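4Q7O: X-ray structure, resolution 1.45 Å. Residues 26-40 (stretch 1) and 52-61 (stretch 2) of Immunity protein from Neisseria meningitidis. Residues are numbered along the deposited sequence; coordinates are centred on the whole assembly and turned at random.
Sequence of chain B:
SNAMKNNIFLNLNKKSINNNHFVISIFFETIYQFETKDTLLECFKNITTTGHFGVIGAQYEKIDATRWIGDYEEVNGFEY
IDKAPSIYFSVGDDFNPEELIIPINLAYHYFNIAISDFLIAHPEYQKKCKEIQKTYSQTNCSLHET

Stretch 1, residues 26-40: IFFETIYQFETKDTL
Stretch 2 (52-61) HFGVIGAQYE

A helix laid across a β-hairpin often adheres through side-chain packing alone, with water serving polar atoms at the margin, as in this immunity protein. Stretch 2 is the hairpin: strand 52-55, a type II turn from Val 55 to Ala 58, and a returning strand that runs on past 61. The strands are extended (Phe 53 -158/141, Ala 58 -163/132). Phe 53 N and O pair with Tyr 60 O and N at 3.1 and 2.9 Å, and Val 55 N bonds Ala 58 O at 2.9 Å. Gly 57, at phi/psi 88/6, suits the turn because a CB there would jam against the preceding carbonyl O. Helix 26-34 crosses strand 58-61 at -125°, with axes 8.7 Å apart at closest approach. No direct hydrogen bond joins the stretches, which together bury 395 Å²; Phe 27, Thr 30, Ile 31, Ala 58 and Tyr 60 are buried.

Helical phi/psi values, near -65/-42, run from Ile 26 through much of the helix. Phe 27 sets the register, its CA lying 5.9 Å from Ala 58 CA. Its CA-to-CB bond points sideways, but a t rotamer with chi2 of 89° brings the ring to the hairpin: CD1 lies 3.9 Å from Ala 58 CB, CZ 3.4 Å from Tyr 60 CD2, and the ring edge meets Gln 59 N, 3.7 Å from CE1. The rings of Phe 27 and Tyr 60 (p, chi2 76°) are oblique, with planes at 53° and centroids 5.8 Å apart. Ala 58 offers a small methyl for this close approach.

One turn later, Thr 30 (p) points toward the hairpin. Its OG1 donates to Ile 26 O at 2.8 Å and accepts from a water, 2.9 Å away, that also donates to Gly 57 O at 2.6 Å. Ile 31 (m, t) spans both strands: CG1 is 4.0 Å from Ala 58 CB and 4.1 Å from CG2 of Val 55 (m), and CD1 reaches Phe 53 CE2 at 4.0 Å. Apolar Phe 27 and Ile 31 suit the apolar surface they meet.

Glu 35 leaves helical geometry at -91/166. Bent by m, m rotamers, it places OE2 3.5 Å from Val 55 CB; two waters, each donating to OE2 at 2.8 Å, link it to Ile 56, one accepting from N at 3.0 Å and the other donating to O at 3.1 Å. A carboxylate thus suits this partly exposed margin.

Thr 36 (p; -71/163) caps the next helix, its OG1 accepting from Thr 39 N at 3.1 Å. Thr 39 (m) completes the contact, setting CG2 at the edge of the Phe 53 ring, 3.8 Å from CZ. Phe 53 itself is t, with chi2 of 88°.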

# COMPACT_ATOMS: atom_id res chain seq x y z
N ILE B 26 3.43 -0.69 -0.19
CA ILE B 26 3.43 -2.14 -0.05
C ILE B 26 4.82 -2.71 -0.30
O ILE B 26 5.27 -3.61 0.41
CB ILE B 26 2.43 -2.78 -1.03
CG1 ILE B 26 1.00 -2.33 -0.71
CG2 ILE B 26 2.51 -4.31 -1.00
CD1 ILE B 26 0.01 -2.74 -1.78
N PHE B 27 5.51 -2.17 -1.30
CA PHE B 27 6.85 -2.60 -1.65
C PHE B 27 7.78 -2.58 -0.43
O PHE B 27 8.40 -3.59 -0.09
CB PHE B 27 7.41 -1.71 -2.77
CG PHE B 27 8.81 -2.04 -3.17
CD1 PHE B 27 9.07 -2.98 -4.15
CD2 PHE B 27 9.88 -1.38 -2.58
CE1 PHE B 27 10.37 -3.28 -4.52
CE2 PHE B 27 11.19 -1.68 -2.94
CZ PHE B 27 11.43 -2.62 -3.91
N PHE B 28 7.87 -1.44 0.23
CA PHE B 28 8.78 -1.33 1.36
C PHE B 28 8.35 -2.15 2.58
O PHE B 28 9.18 -2.81 3.20
CB PHE B 28 9.06 0.13 1.72
CG PHE B 28 10.05 0.76 0.80
CD1 PHE B 28 11.38 0.38 0.83
CD2 PHE B 28 9.66 1.73 -0.12
CE1 PHE B 28 12.31 0.94 -0.02
CE2 PHE B 28 10.58 2.30 -0.97
CZ PHE B 28 11.91 1.90 -0.92
N GLU B 29 7.06 -2.13 2.90
CA GLU B 29 6.62 -2.86 4.09
C GLU B 29 6.80 -4.36 3.94
O GLU B 29 7.22 -5.04 4.88
CB GLU B 29 5.17 -2.55 4.44
CG GLU B 29 4.63 -3.32 5.64
CD GLU B 29 5.43 -3.11 6.93
OE1 GLU B 29 6.13 -2.08 7.06
OE2 GLU B 29 5.34 -3.98 7.82
N THR B 30 6.50 -4.88 2.76
CA THR B 30 6.58 -6.33 2.60
C THR B 30 8.03 -6.82 2.56
O THR B 30 8.33 -7.88 3.10
CB THR B 30 5.74 -6.83 1.40
OG1 THR B 30 6.20 -6.21 0.20
CG2 THR B 30 4.27 -6.50 1.61
N ILE B 31 8.93 -6.06 1.95
CA ILE B 31 10.35 -6.43 1.99
C ILE B 31 10.90 -6.35 3.41
O ILE B 31 11.59 -7.26 3.87
CB ILE B 31 11.17 -5.55 1.04
CG1 ILE B 31 10.76 -5.84 -0.40
CG2 ILE B 31 12.67 -5.78 1.25
CD1 ILE B 31 11.30 -4.85 -1.39
N TYR B 32 10.60 -5.27 4.10
CA TYR B 32 11.06 -5.10 5.48
C TYR B 32 10.61 -6.23 6.40
O TYR B 32 11.39 -6.75 7.19
CB TYR B 32 10.57 -3.76 6.02
CG TYR B 32 10.79 -3.58 7.50
CD1 TYR B 32 12.05 -3.29 8.01
CD2 TYR B 32 9.74 -3.68 8.39
CE1 TYR B 32 12.25 -3.11 9.37
CE2 TYR B 32 9.93 -3.50 9.75
CZ TYR B 32 11.18 -3.22 10.24
OH TYR B 32 11.36 -3.05 11.59
N GLN B 33 9.35 -6.62 6.30
CA GLN B 33 8.83 -7.59 7.25
C GLN B 33 9.29 -9.02 6.96
O GLN B 33 9.32 -9.86 7.85
CB GLN B 33 7.31 -7.52 7.30
CG GLN B 33 6.65 -8.05 6.05
CD GLN B 33 5.15 -7.86 6.06
OE1 GLN B 33 4.61 -7.10 6.87
NE2 GLN B 33 4.47 -8.54 5.15
N PHE B 34 9.63 -9.31 5.71
CA PHE B 34 9.85 -10.69 5.29
C PHE B 34 11.32 -11.00 5.01
O PHE B 34 11.81 -12.09 5.33
CB PHE B 34 9.00 -10.98 4.05
CG PHE B 34 9.07 -12.39 3.59
CD1 PHE B 34 8.33 -13.38 4.23
CD2 PHE B 34 9.83 -12.73 2.49
CE1 PHE B 34 8.39 -14.69 3.79
CE2 PHE B 34 9.89 -14.03 2.04
CZ PHE B 34 9.17 -15.02 2.69
N GLU B 35 12.04 -10.05 4.43
CA GLU B 35 13.44 -10.24 4.11
C GLU B 35 14.33 -9.79 5.27
O GLU B 35 13.86 -9.11 6.18
CB GLU B 35 13.81 -9.48 2.84
CG GLU B 35 12.91 -9.78 1.65
CD GLU B 35 13.15 -11.16 1.03
OE1 GLU B 35 14.24 -11.73 1.23
OE2 GLU B 35 12.24 -11.64 0.32
N THR B 36 15.60 -10.16 5.23
CA THR B 36 16.53 -9.72 6.26
C THR B 36 16.83 -8.23 6.09
O THR B 36 16.57 -7.65 5.03
CB THR B 36 17.86 -10.49 6.18
OG1 THR B 36 18.54 -10.14 4.97
CG2 THR B 36 17.64 -12.00 6.25
N LYS B 37 17.38 -7.61 7.13
CA LYS B 37 17.72 -6.20 7.04
C LYS B 37 18.85 -6.00 6.03
O LYS B 37 18.88 -4.99 5.34
CB LYS B 37 18.08 -5.62 8.41
CG LYS B 37 16.88 -5.51 9.34
CD LYS B 37 17.22 -4.85 10.66
CE LYS B 37 16.00 -4.81 11.56
NZ LYS B 37 15.48 -6.17 11.88
N ASP B 38 19.75 -6.97 5.93
CA ASP B 38 20.82 -6.89 4.93
C ASP B 38 20.25 -6.87 3.51
O ASP B 38 20.73 -6.13 2.65
CB ASP B 38 21.82 -8.04 5.09
CG ASP B 38 22.74 -7.87 6.28
OD1 ASP B 38 22.81 -6.75 6.83
OD2 ASP B 38 23.41 -8.86 6.65
N THR B 39 19.23 -7.68 3.27
CA THR B 39 18.54 -7.66 1.98
C THR B 39 17.88 -6.30 1.71
O THR B 39 17.98 -5.76 0.61
CB THR B 39 17.51 -8.78 1.89
OG1 THR B 39 18.20 -10.03 1.88
CG2 THR B 39 16.65 -8.66 0.63
N LEU B 40 17.21 -5.75 2.72
CA LEU B 40 16.63 -4.42 2.57
C LEU B 40 17.68 -3.37 2.21
O LEU B 40 17.44 -2.51 1.37
CB LEU B 40 15.88 -4.02 3.84
CG LEU B 40 15.17 -2.67 3.82
CD1 LEU B 40 14.10 -2.60 2.72
CD2 LEU B 40 14.56 -2.39 5.18
N HIS B 52 17.97 -2.31 -10.60
CA HIS B 52 16.91 -3.29 -10.40
C HIS B 52 17.11 -4.15 -9.16
O HIS B 52 18.23 -4.34 -8.69
CB HIS B 52 16.74 -4.18 -11.64
CG HIS B 52 17.93 -5.03 -11.94
ND1 HIS B 52 18.07 -6.31 -11.44
CD2 HIS B 52 19.04 -4.79 -12.68
CE1 HIS B 52 19.21 -6.82 -11.85
NE2 HIS B 52 19.82 -5.92 -12.61
N PHE B 53 16.00 -4.64 -8.63
CA PHE B 53 16.02 -5.49 -7.45
C PHE B 53 14.73 -6.29 -7.46
O PHE B 53 13.68 -5.76 -7.79
CB PHE B 53 16.07 -4.63 -6.18
CG PHE B 53 15.94 -5.42 -4.91
CD1 PHE B 53 17.06 -5.97 -4.29
CD2 PHE B 53 14.70 -5.62 -4.32
CE1 PHE B 53 16.94 -6.69 -3.12
CE2 PHE B 53 14.57 -6.35 -3.15
CZ PHE B 53 15.69 -6.89 -2.55
N GLY B 54 14.82 -7.55 -7.07
CA GLY B 54 13.63 -8.39 -7.06
C GLY B 54 13.67 -9.49 -6.03
O GLY B 54 14.68 -10.17 -5.85
N VAL B 55 12.55 -9.64 -5.32
CA VAL B 55 12.29 -10.76 -4.44
C VAL B 55 10.94 -11.33 -4.82
O VAL B 55 10.24 -10.78 -5.67
CB VAL B 55 12.29 -10.34 -2.96
CG1 VAL B 55 13.68 -9.94 -2.52
CG2 VAL B 55 11.29 -9.20 -2.73
N ILE B 56 10.55 -12.43 -4.18
CA ILE B 56 9.23 -12.97 -4.43
C ILE B 56 8.20 -11.95 -3.94
O ILE B 56 8.21 -11.56 -2.77
CB ILE B 56 9.01 -14.36 -3.79
CG1 ILE B 56 10.00 -15.37 -4.37
CG2 ILE B 56 7.58 -14.83 -4.02
CD1 ILE B 56 9.93 -16.75 -3.73
N GLY B 57 7.36 -11.48 -4.86
CA GLY B 57 6.29 -10.56 -4.51
C GLY B 57 6.63 -9.08 -4.51
O GLY B 57 5.79 -8.26 -4.11
N ALA B 58 7.84 -8.71 -4.93
CA ALA B 58 8.21 -7.29 -4.98
C ALA B 58 9.43 -7.07 -5.85
O ALA B 58 10.44 -7.75 -5.69
CB ALA B 58 8.47 -6.76 -3.58
N GLN B 59 9.36 -6.09 -6.74
CA GLN B 59 10.51 -5.76 -7.56
C GLN B 59 10.45 -4.34 -8.10
O GLN B 59 9.38 -3.73 -8.16
CB GLN B 59 10.62 -6.72 -8.75
CG GLN B 59 9.49 -6.56 -9.75
CD GLN B 59 9.69 -7.36 -11.03
OE1 GLN B 59 10.82 -7.68 -11.40
NE2 GLN B 59 8.60 -7.67 -11.71
N TYR B 60 11.61 -3.83 -8.49
CA TYR B 60 11.67 -2.64 -9.33
C TYR B 60 12.69 -2.82 -10.44
O TYR B 60 13.63 -3.61 -10.31
CB TYR B 60 11.94 -1.35 -8.54
CG TYR B 60 13.28 -1.30 -7.82
CD1 TYR B 60 14.47 -1.06 -8.51
CD2 TYR B 60 13.35 -1.48 -6.44
CE1 TYR B 60 15.70 -1.02 -7.85
CE2 TYR B 60 14.57 -1.43 -5.77
CZ TYR B 60 15.74 -1.20 -6.48
OH TYR B 60 16.96 -1.15 -5.83
N GLU B 61 12.52 -2.05 -11.50
CA GLU B 61 13.47 -2.05 -12.59
C GLU B 61 13.37 -0.70 -13.28
O GLU B 61 12.28 -0.28 -13.68
CB GLU B 61 13.14 -3.18 -13.57
CG GLU B 61 14.12 -3.38 -14.70
CD GLU B 61 13.64 -4.45 -15.66
OE1 GLU B 61 12.46 -4.85 -15.56
OE2 GLU B 61 14.44 -4.89 -16.52
O HOH W 1 4.67 -7.59 -1.84
O HOH W 2 11.96 -13.46 -1.78
O HOH W 3 9.67 -10.67 -0.19